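Long-range contact in THUMP domain-containing protein (Pyrococcus horikoshii, PDB 1VBK), which probably binds RNA and ATP, as a THUMP-domain relative of the thiamine-biosynthesis and tRNA-modifying protein ThiI: residues A[69-82]-A[159-173]. Numbering follows the deposited sequence.
Sequences FGIVSISPAMEVEA and GKAYIYTEKIKGWGG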
ATOM      1  N   PHE A  69      -0.263 -15.687 -13.730  1.00 17.30           N
ATOM      2  CA  PHE A  69      -1.231 -15.972 -12.677  1.00 17.62           C
ATOM      3  C   PHE A  69      -2.588 -15.318 -12.917  1.00 17.39           C
ATOM      4  O   PHE A  69      -2.678 -14.235 -13.491  1.00 16.98           O
ATOM      5  CB  PHE A  69      -0.672 -15.541 -11.318  1.00 18.40           C
ATOM      6  CG  PHE A  69       0.585 -16.267 -10.924  1.00 18.48           C
ATOM      7  CD1 PHE A  69       0.613 -17.658 -10.877  1.00 19.52           C
ATOM      8  CD2 PHE A  69       1.743 -15.561 -10.602  1.00 19.78           C
ATOM      9  CE1 PHE A  69       1.775 -18.341 -10.517  1.00 20.85           C
ATOM     10  CE2 PHE A  69       2.917 -16.235 -10.239  1.00 18.72           C
ATOM     11  CZ  PHE A  69       2.931 -17.628 -10.197  1.00 19.27           C
ATOM     12  N   GLY A  70      -3.646 -15.987 -12.470  1.00 17.92           N
ATOM     13  CA  GLY A  70      -4.983 -15.459 -12.654  1.00 16.77           C
ATOM     14  C   GLY A  70      -5.694 -16.136 -13.814  1.00 18.32           C
ATOM     15  O   GLY A  70      -6.905 -15.983 -13.991  1.00 17.91           O
ATOM     16  N   ILE A  71      -4.931 -16.880 -14.609  1.00 16.74           N
ATOM     17  CA  ILE A  71      -5.477 -17.588 -15.761  1.00 17.55           C
ATOM     18  C   ILE A  71      -5.830 -19.013 -15.363  1.00 18.03           C
ATOM     19  O   ILE A  71      -4.988 -19.741 -14.824  1.00 18.69           O
ATOM     20  CB  ILE A  71      -4.455 -17.629 -16.924  1.00 17.38           C
ATOM     21  CG1 ILE A  71      -4.214 -16.212 -17.453  1.00 15.03           C
ATOM     22  CG2 ILE A  71      -4.968 -18.530 -18.050  1.00 16.57           C
ATOM     23  CD1 ILE A  71      -3.147 -16.147 -18.549  1.00 15.62           C
ATOM     24  N   VAL A  72      -7.080 -19.399 -15.609  1.00 20.02           N
ATOM     25  CA  VAL A  72      -7.546 -20.746 -15.286  1.00 19.99           C
ATOM     26  C   VAL A  72      -7.205 -21.713 -16.419  1.00 19.08           C
ATOM     27  O   VAL A  72      -6.716 -22.817 -16.172  1.00 18.51           O
ATOM     28  CB  VAL A  72      -9.067 -20.763 -15.019  1.00 21.74           C
ATOM     29  CG1 VAL A  72      -9.538 -22.192 -14.779  1.00 24.47           C
ATOM     30  CG2 VAL A  72      -9.383 -19.900 -13.800  1.00 21.89           C
ATOM     31  N   SER A  73      -7.461 -21.309 -17.660  1.00 17.71           N
ATOM     32  CA  SER A  73      -7.121 -22.160 -18.799  1.00 18.33           C
ATOM     33  C   SER A  73      -6.888 -21.353 -20.066  1.00 17.79           C
ATOM     34  O   SER A  73      -7.386 -20.232 -20.214  1.00 17.03           O
ATOM     35  CB  SER A  73      -8.188 -23.239 -19.039  1.00 17.91           C
ATOM     36  OG  SER A  73      -9.420 -22.695 -19.465  1.00 18.27           O
ATOM     37  N   ILE A  74      -6.125 -21.946 -20.978  1.00 17.34           N
ATOM     38  CA  ILE A  74      -5.749 -21.315 -22.233  1.00 16.80           C
ATOM     39  C   ILE A  74      -6.045 -22.228 -23.429  1.00 16.61           C
ATOM     40  O   ILE A  74      -5.720 -23.412 -23.399  1.00 16.73           O
ATOM     41  CB  ILE A  74      -4.236 -21.013 -22.210  1.00 18.24           C
ATOM     42  CG1 ILE A  74      -3.898 -20.217 -20.950  1.00 24.04           C
ATOM     43  CG2 ILE A  74      -3.818 -20.253 -23.457  1.00 20.47           C
ATOM     44  CD1 ILE A  74      -2.424 -20.138 -20.660  1.00 23.29           C
ATOM     45  N   SER A  75      -6.643 -21.671 -24.482  1.00 15.49           N
ATOM     46  CA  SER A  75      -6.949 -22.463 -25.673  1.00 15.02           C
ATOM     47  C   SER A  75      -6.594 -21.809 -27.004  1.00 16.49           C
ATOM     48  O   SER A  75      -7.234 -20.839 -27.412  1.00 18.02           O
ATOM     49  CB  SER A  75      -8.445 -22.820 -25.735  1.00 16.06           C
ATOM     50  OG  SER A  75      -8.819 -23.781 -24.762  1.00 16.30           O
ATOM     51  N   PRO A  76      -5.559 -22.318 -27.688  1.00 17.02           N
ATOM     52  CA  PRO A  76      -5.206 -21.737 -28.991  1.00 17.27           C
ATOM     53  C   PRO A  76      -6.460 -22.085 -29.794  1.00 16.58           C
ATOM     54  O   PRO A  76      -7.018 -23.163 -29.599  1.00 16.20           O
ATOM     55  CB  PRO A  76      -4.018 -22.589 -29.440  1.00 15.07           C
ATOM     56  CG  PRO A  76      -3.404 -23.032 -28.148  1.00 19.16           C
ATOM     57  CD  PRO A  76      -4.602 -23.364 -27.295  1.00 15.53           C
ATOM     58  N   ALA A  77      -6.918 -21.212 -30.680  1.00 16.64           N
ATOM     59  CA  ALA A  77      -8.131 -21.526 -31.419  1.00 17.86           C
ATOM     60  C   ALA A  77      -8.248 -20.840 -32.769  1.00 18.73           C
ATOM     61  O   ALA A  77      -7.500 -19.914 -33.075  1.00 17.40           O
ATOM     62  CB  ALA A  77      -9.353 -21.170 -30.567  1.00 16.36           C
ATOM     63  N   MET A  78      -9.199 -21.318 -33.568  1.00 18.67           N
ATOM     64  CA  MET A  78      -9.477 -20.741 -34.876  1.00 20.06           C
ATOM     65  C   MET A  78     -10.762 -19.942 -34.747  1.00 20.53           C
ATOM     66  O   MET A  78     -11.777 -20.460 -34.274  1.00 19.61           O
ATOM     67  CB  MET A  78      -9.681 -21.826 -35.935  1.00 22.31           C
ATOM     68  CG  MET A  78      -8.428 -22.579 -36.328  1.00 27.93           C
ATOM     69  SD  MET A  78      -8.775 -23.779 -37.630  1.00 35.83           S
ATOM     70  CE  MET A  78      -8.352 -22.839 -39.108  1.00 34.67           C
ATOM     71  N   GLU A  79     -10.712 -18.680 -35.159  1.00 20.61           N
ATOM     72  CA  GLU A  79     -11.883 -17.811 -35.114  1.00 22.02           C
ATOM     73  C   GLU A  79     -12.517 -17.782 -36.500  1.00 22.09           C
ATOM     74  O   GLU A  79     -11.827 -17.585 -37.498  1.00 22.59           O
ATOM     75  CB  GLU A  79     -11.483 -16.389 -34.722  1.00 23.10           C
ATOM     76  CG  GLU A  79     -12.630 -15.390 -34.797  1.00 27.92           C
ATOM     77  CD  GLU A  79     -12.145 -13.955 -34.801  1.00 30.64           C
ATOM     78  OE1 GLU A  79     -11.387 -13.581 -33.883  1.00 33.38           O
ATOM     79  OE2 GLU A  79     -12.520 -13.204 -35.723  1.00 34.88           O
ATOM     80  N   VAL A  80     -13.829 -17.980 -36.559  1.00 20.96           N
ATOM     81  CA  VAL A  80     -14.549 -17.965 -37.827  1.00 22.16           C
ATOM     82  C   VAL A  80     -15.940 -17.365 -37.628  1.00 23.16           C
ATOM     83  O   VAL A  80     -16.417 -17.240 -36.500  1.00 21.74           O
ATOM     84  CB  VAL A  80     -14.725 -19.395 -38.404  1.00 21.78           C
ATOM     85  CG1 VAL A  80     -13.363 -20.053 -38.627  1.00 23.20           C
ATOM     86  CG2 VAL A  80     -15.569 -20.243 -37.449  1.00 21.54           C
ATOM     87  N   GLU A  81     -16.580 -16.983 -38.729  1.00 24.86           N
ATOM     88  CA  GLU A  81     -17.928 -16.439 -38.671  1.00 27.96           C
ATOM     89  C   GLU A  81     -18.800 -17.535 -38.072  1.00 27.19           C
ATOM     90  O   GLU A  81     -18.649 -18.708 -38.416  1.00 28.37           O
ATOM     91  CB  GLU A  81     -18.415 -16.092 -40.081  1.00 33.40           C
ATOM     92  CG  GLU A  81     -17.762 -14.850 -40.666  1.00 40.23           C
ATOM     93  CD  GLU A  81     -18.362 -13.567 -40.115  1.00 45.36           C
ATOM     94  OE1 GLU A  81     -19.525 -13.260 -40.462  1.00 48.99           O
ATOM     95  OE2 GLU A  81     -17.680 -12.869 -39.333  1.00 45.81           O
ATOM     96  N   ALA A  82     -19.708 -17.160 -37.179  1.00 25.86           N
ATOM     97  CA  ALA A  82     -20.569 -18.139 -36.528  1.00 25.85           C
ATOM     98  C   ALA A  82     -21.763 -18.592 -37.365  1.00 25.91           C
ATOM     99  O   ALA A  82     -22.874 -18.091 -37.202  1.00 25.46           O
ATOM    100  CB  ALA A  82     -21.050 -17.595 -35.186  1.00 26.39           C
ATOM    101  N   GLY A 159     -21.339 -13.151 -32.813  1.00 20.05           N
ATOM    102  CA  GLY A 159     -21.199 -13.527 -34.213  1.00 22.19           C
ATOM    103  C   GLY A 159     -19.936 -14.253 -34.647  1.00 21.58           C
ATOM    104  O   GLY A 159     -19.760 -14.534 -35.837  1.00 21.05           O
ATOM    105  N   LYS A 160     -19.050 -14.551 -33.701  1.00 21.32           N
ATOM    106  CA  LYS A 160     -17.817 -15.260 -34.020  1.00 21.38           C
ATOM    107  C   LYS A 160     -17.788 -16.579 -33.264  1.00 20.27           C
ATOM    108  O   LYS A 160     -18.269 -16.664 -32.134  1.00 20.30           O
ATOM    109  CB  LYS A 160     -16.587 -14.443 -33.604  1.00 23.15           C
ATOM    110  CG  LYS A 160     -16.473 -13.061 -34.237  1.00 27.65           C
ATOM    111  CD  LYS A 160     -16.250 -13.140 -35.734  1.00 29.89           C
ATOM    112  CE  LYS A 160     -16.045 -11.751 -36.321  1.00 33.57           C
ATOM    113  NZ  LYS A 160     -15.888 -11.799 -37.797  1.00 37.15           N
ATOM    114  N   ALA A 161     -17.232 -17.607 -33.896  1.00 20.11           N
ATOM    115  CA  ALA A 161     -17.105 -18.916 -33.261  1.00 18.92           C
ATOM    116  C   ALA A 161     -15.612 -19.179 -33.077  1.00 18.08           C
ATOM    117  O   ALA A 161     -14.818 -18.966 -33.993  1.00 18.76           O
ATOM    118  CB  ALA A 161     -17.724 -20.005 -34.141  1.00 19.21           C
ATOM    119  N   TYR A 162     -15.237 -19.630 -31.887  1.00 18.51           N
ATOM    120  CA  TYR A 162     -13.844 -19.929 -31.570  1.00 16.03           C
ATOM    121  C   TYR A 162     -13.773 -21.431 -31.363  1.00 17.27           C
ATOM    122  O   TYR A 162     -14.332 -21.960 -30.411  1.00 16.83           O
ATOM    123  CB  TYR A 162     -13.437 -19.182 -30.300  1.00 17.07           C
ATOM    124  CG  TYR A 162     -13.557 -17.682 -30.450  1.00 18.24           C
ATOM    125  CD1 TYR A 162     -12.534 -16.938 -31.037  1.00 19.52           C
ATOM    126  CD2 TYR A 162     -14.714 -17.016 -30.056  1.00 19.22           C
ATOM    127  CE1 TYR A 162     -12.662 -15.560 -31.229  1.00 21.39           C
ATOM    128  CE2 TYR A 162     -14.856 -15.635 -30.246  1.00 21.23           C
ATOM    129  CZ  TYR A 162     -13.827 -14.917 -30.833  1.00 21.87           C
ATOM    130  OH  TYR A 162     -13.963 -13.561 -31.037  1.00 22.46           O
ATOM    131  N   ILE A 163     -13.075 -22.109 -32.265  1.00 17.11           N
ATOM    132  CA  ILE A 163     -12.976 -23.560 -32.221  1.00 18.31           C
ATOM    133  C   ILE A 163     -11.593 -24.045 -31.820  1.00 17.13           C
ATOM    134  O   ILE A 163     -10.590 -23.611 -32.379  1.00 15.72           O
ATOM    135  CB  ILE A 163     -13.370 -24.124 -33.592  1.00 18.71           C
ATOM    136  CG1 ILE A 163     -14.765 -23.592 -33.958  1.00 21.67           C
ATOM    137  CG2 ILE A 163     -13.340 -25.644 -33.575  1.00 19.39           C
ATOM    138  CD1 ILE A 163     -15.276 -24.055 -35.303  1.00 24.27           C
ATOM    139  N   TYR A 164     -11.546 -24.957 -30.853  1.00 15.38           N
ATOM    140  CA  TYR A 164     -10.273 -25.462 -30.362  1.00 17.28           C
ATOM    141  C   TYR A 164     -10.279 -26.954 -30.014  1.00 18.00           C
ATOM    142  O   TYR A 164     -11.335 -27.558 -29.840  1.00 17.77           O
ATOM    143  CB  TYR A 164      -9.865 -24.670 -29.112  1.00 16.45           C
ATOM    144  CG  TYR A 164     -10.829 -24.827 -27.945  1.00 17.76           C
ATOM    145  CD1 TYR A 164     -11.921 -23.969 -27.779  1.00 20.53           C
ATOM    146  CD2 TYR A 164     -10.646 -25.844 -27.007  1.00 20.71           C
ATOM    147  CE1 TYR A 164     -12.805 -24.126 -26.694  1.00 21.88           C
ATOM    148  CE2 TYR A 164     -11.513 -26.009 -25.936  1.00 21.93           C
ATOM    149  CZ  TYR A 164     -12.585 -25.153 -25.780  1.00 23.11           C
ATOM    150  OH  TYR A 164     -13.417 -25.335 -24.695  1.00 28.69           O
ATOM    151  N   THR A 165      -9.087 -27.536 -29.917  1.00 17.40           N
ATOM    152  CA  THR A 165      -8.946 -28.939 -29.526  1.00 19.00           C
ATOM    153  C   THR A 165      -8.035 -29.026 -28.305  1.00 20.19           C
ATOM    154  O   THR A 165      -7.953 -30.074 -27.662  1.00 20.98           O
ATOM    155  CB  THR A 165      -8.332 -29.813 -30.641  1.00 21.72           C
ATOM    156  OG1 THR A 165      -7.099 -29.239 -31.080  1.00 20.98           O
ATOM    157  CG2 THR A 165      -9.289 -29.939 -31.814  1.00 21.29           C
ATOM    158  N   GLU A 166      -7.363 -27.920 -27.982  1.00 19.81           N
ATOM    159  CA  GLU A 166      -6.453 -27.875 -26.834  1.00 21.35           C
ATOM    160  C   GLU A 166      -6.930 -26.927 -25.730  1.00 22.97           C
ATOM    161  O   GLU A 166      -7.379 -25.811 -25.993  1.00 20.06           O
ATOM    162  CB  GLU A 166      -5.048 -27.465 -27.290  1.00 26.36           C
ATOM    163  CG  GLU A 166      -4.017 -27.400 -26.163  1.00 32.96           C
ATOM    164  CD  GLU A 166      -2.583 -27.249 -26.666  1.00 37.51           C
ATOM    165  OE1 GLU A 166      -2.273 -26.230 -27.325  1.00 39.80           O
ATOM    166  OE2 GLU A 166      -1.762 -28.156 -26.399  1.00 40.29           O
ATOM    167  N   LYS A 167      -6.824 -27.390 -24.492  1.00 22.42           N
ATOM    168  CA  LYS A 167      -7.232 -26.619 -23.326  1.00 24.85           C
ATOM    169  C   LYS A 167      -6.143 -26.811 -22.282  1.00 25.23           C
ATOM    170  O   LYS A 167      -6.134 -27.815 -21.562  1.00 25.96           O
ATOM    171  CB  LYS A 167      -8.568 -27.142 -22.807  1.00 26.76           C
ATOM    172  CG  LYS A 167      -9.196 -26.325 -21.703  1.00 32.95           C
ATOM    173  CD  LYS A 167     -10.603 -26.840 -21.446  1.00 39.14           C
ATOM    174  CE  LYS A 167     -11.325 -26.043 -20.383  1.00 42.09           C
ATOM    175  NZ  LYS A 167     -12.698 -26.584 -20.164  1.00 44.74           N
ATOM    176  N   ILE A 168      -5.222 -25.853 -22.223  1.00 22.98           N
ATOM    177  CA  ILE A 168      -4.091 -25.898 -21.302  1.00 21.98           C
ATOM    178  C   ILE A 168      -4.438 -25.313 -19.944  1.00 22.48           C
ATOM    179  O   ILE A 168      -4.929 -24.190 -19.845  1.00 19.81           O
ATOM    180  CB  ILE A 168      -2.885 -25.114 -21.867  1.00 23.26           C
ATOM    181  CG1 ILE A 168      -2.584 -25.573 -23.294  1.00 26.05           C
ATOM    182  CG2 ILE A 168      -1.663 -25.322 -20.980  1.00 25.18           C
ATOM    183  CD1 ILE A 168      -1.502 -24.757 -23.980  1.00 27.72           C
ATOM    184  N   LYS A 169      -4.162 -26.078 -18.894  1.00 22.92           N
ATOM    185  CA  LYS A 169      -4.444 -25.644 -17.533  1.00 25.08           C
ATOM    186  C   LYS A 169      -3.464 -24.552 -17.093  1.00 23.81           C
ATOM    187  O   LYS A 169      -2.247 -24.709 -17.209  1.00 22.93           O
ATOM    188  CB  LYS A 169      -4.361 -26.850 -16.589  1.00 28.60           C
ATOM    189  CG  LYS A 169      -4.742 -26.571 -15.140  1.00 33.62           C
ATOM    190  CD  LYS A 169      -4.680 -27.856 -14.312  1.00 36.33           C
ATOM    191  CE  LYS A 169      -5.040 -27.604 -12.855  1.00 39.04           C
ATOM    192  NZ  LYS A 169      -4.983 -28.857 -12.042  1.00 41.02           N
ATOM    193  N   GLY A 170      -4.002 -23.438 -16.608  1.00 23.05           N
ATOM    194  CA  GLY A 170      -3.160 -22.354 -16.144  1.00 21.67           C
ATOM    195  C   GLY A 170      -2.819 -22.601 -14.686  1.00 21.85           C
ATOM    196  O   GLY A 170      -3.131 -23.662 -14.150  1.00 22.12           O
ATOM    197  N   TRP A 171      -2.185 -21.633 -14.038  1.00 21.10           N
ATOM    198  CA  TRP A 171      -1.824 -21.789 -12.634  1.00 22.91           C
ATOM    199  C   TRP A 171      -2.924 -21.351 -11.694  1.00 24.30           C
ATOM    200  O   TRP A 171      -2.847 -21.586 -10.492  1.00 26.85           O
ATOM    201  CB  TRP A 171      -0.560 -20.991 -12.307  1.00 23.49           C
ATOM    202  CG  TRP A 171       0.698 -21.768 -12.501  1.00 21.99           C
ATOM    203  CD1 TRP A 171       1.454 -21.845 -13.632  1.00 23.44           C
ATOM    204  CD2 TRP A 171       1.334 -22.605 -11.533  1.00 22.65           C
ATOM    205  NE1 TRP A 171       2.528 -22.680 -13.428  1.00 24.14           N
ATOM    206  CE2 TRP A 171       2.477 -23.159 -12.146  1.00 23.82           C
ATOM    207  CE3 TRP A 171       1.046 -22.941 -10.203  1.00 23.19           C
ATOM    208  CZ2 TRP A 171       3.337 -24.032 -11.476  1.00 22.72           C
ATOM    209  CZ3 TRP A 171       1.903 -23.811  -9.535  1.00 24.52           C
ATOM    210  CH2 TRP A 171       3.034 -24.344 -10.174  1.00 23.47           C
ATOM    211  N   GLY A 172      -3.956 -20.716 -12.237  1.00 24.13           N
ATOM    212  CA  GLY A 172      -5.025 -20.234 -11.390  1.00 22.78           C
ATOM    213  C   GLY A 172      -4.470 -19.067 -10.596  1.00 23.50           C
ATOM    214  O   GLY A 172      -3.609 -18.333 -11.092  1.00 22.53           O
ATOM    215  N   GLY A 173      -4.942 -18.893  -9.366  1.00 22.32           N
ATOM    216  CA  GLY A 173      -4.452 -17.791  -8.554  1.00 22.37           C
ATOM    217  C   GLY A 173      -5.090 -16.473  -8.957  1.00 23.39           C
ATOM    218  O   GLY A 173      -6.195 -16.456  -9.508  1.00 23.82           O
TER
HETATM  219  O   HOH W   1      -6.134 -23.685 -13.624  1.00 32.37           O
HETATM  220  O   HOH W   2      -6.680 -25.870 -30.075  1.00 15.71           O
HETATM  221  O   HOH W   3     -12.161 -11.931 -32.191  1.00 38.92           O
HETATM  222  O   HOH W   4     -14.032 -14.009 -38.121  1.00 52.21           O
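K160 and E81 both bend at their second side-chain torsion (chi2 -66° and -78°), and the two kinks bring NZ of K160 to 2.6 Å from OE2 of E81, a salt bridge met nearly along the carboxylate C-O axis. E79 sets CG anti to its backbone N and runs extended alongside the ring of Y162, its CG 3.6 Å from Y162 CE1; its methylenes pack on the tyrosine while the carboxylate reaches polar partners. One water joins E79 OE1 to the Y162 hydroxyl; another joins E79 OE2 to K160 NZ. A methionine in place of K160 would probably leave the E81 carboxylate without its mate and the bridging water without its ammonium donor.

Beneath these side chains the strands pair antiparallel: M78 exchanges two backbone hydrogen bonds with I163, and V80 two with A161, the bond from A161 N to V80 O being almost straight (176°). The side chains of M78, V80 and I163 pack on helix 84-102, where all three touch T90. At Y164 the pairing breaks, and the register shifts by one. S75 spans the interruption: its small side chain lays CB over the Y164 ring face, a CH-pi contact, while OG donates to E166 O at 2.8 Å, on a lone pair, and also bonds R7. I74 and I168 resume the ladder, their side chains meeting A62 of helix 58-65. At the far end, the edge of F69 meets the face of the W171 five-membered ring in an offset edge-to-face pair, and G172, its positive phi suiting glycine, accepts from G70 N. V72 and S73 both face R7 of neighbouring strand 3-8 in a classic beta bulge. One long strand thus pairs with two short ones, linking ferredoxin-like and THUMP domains in a shared sheet, consistent with a ThiI-like arrangement.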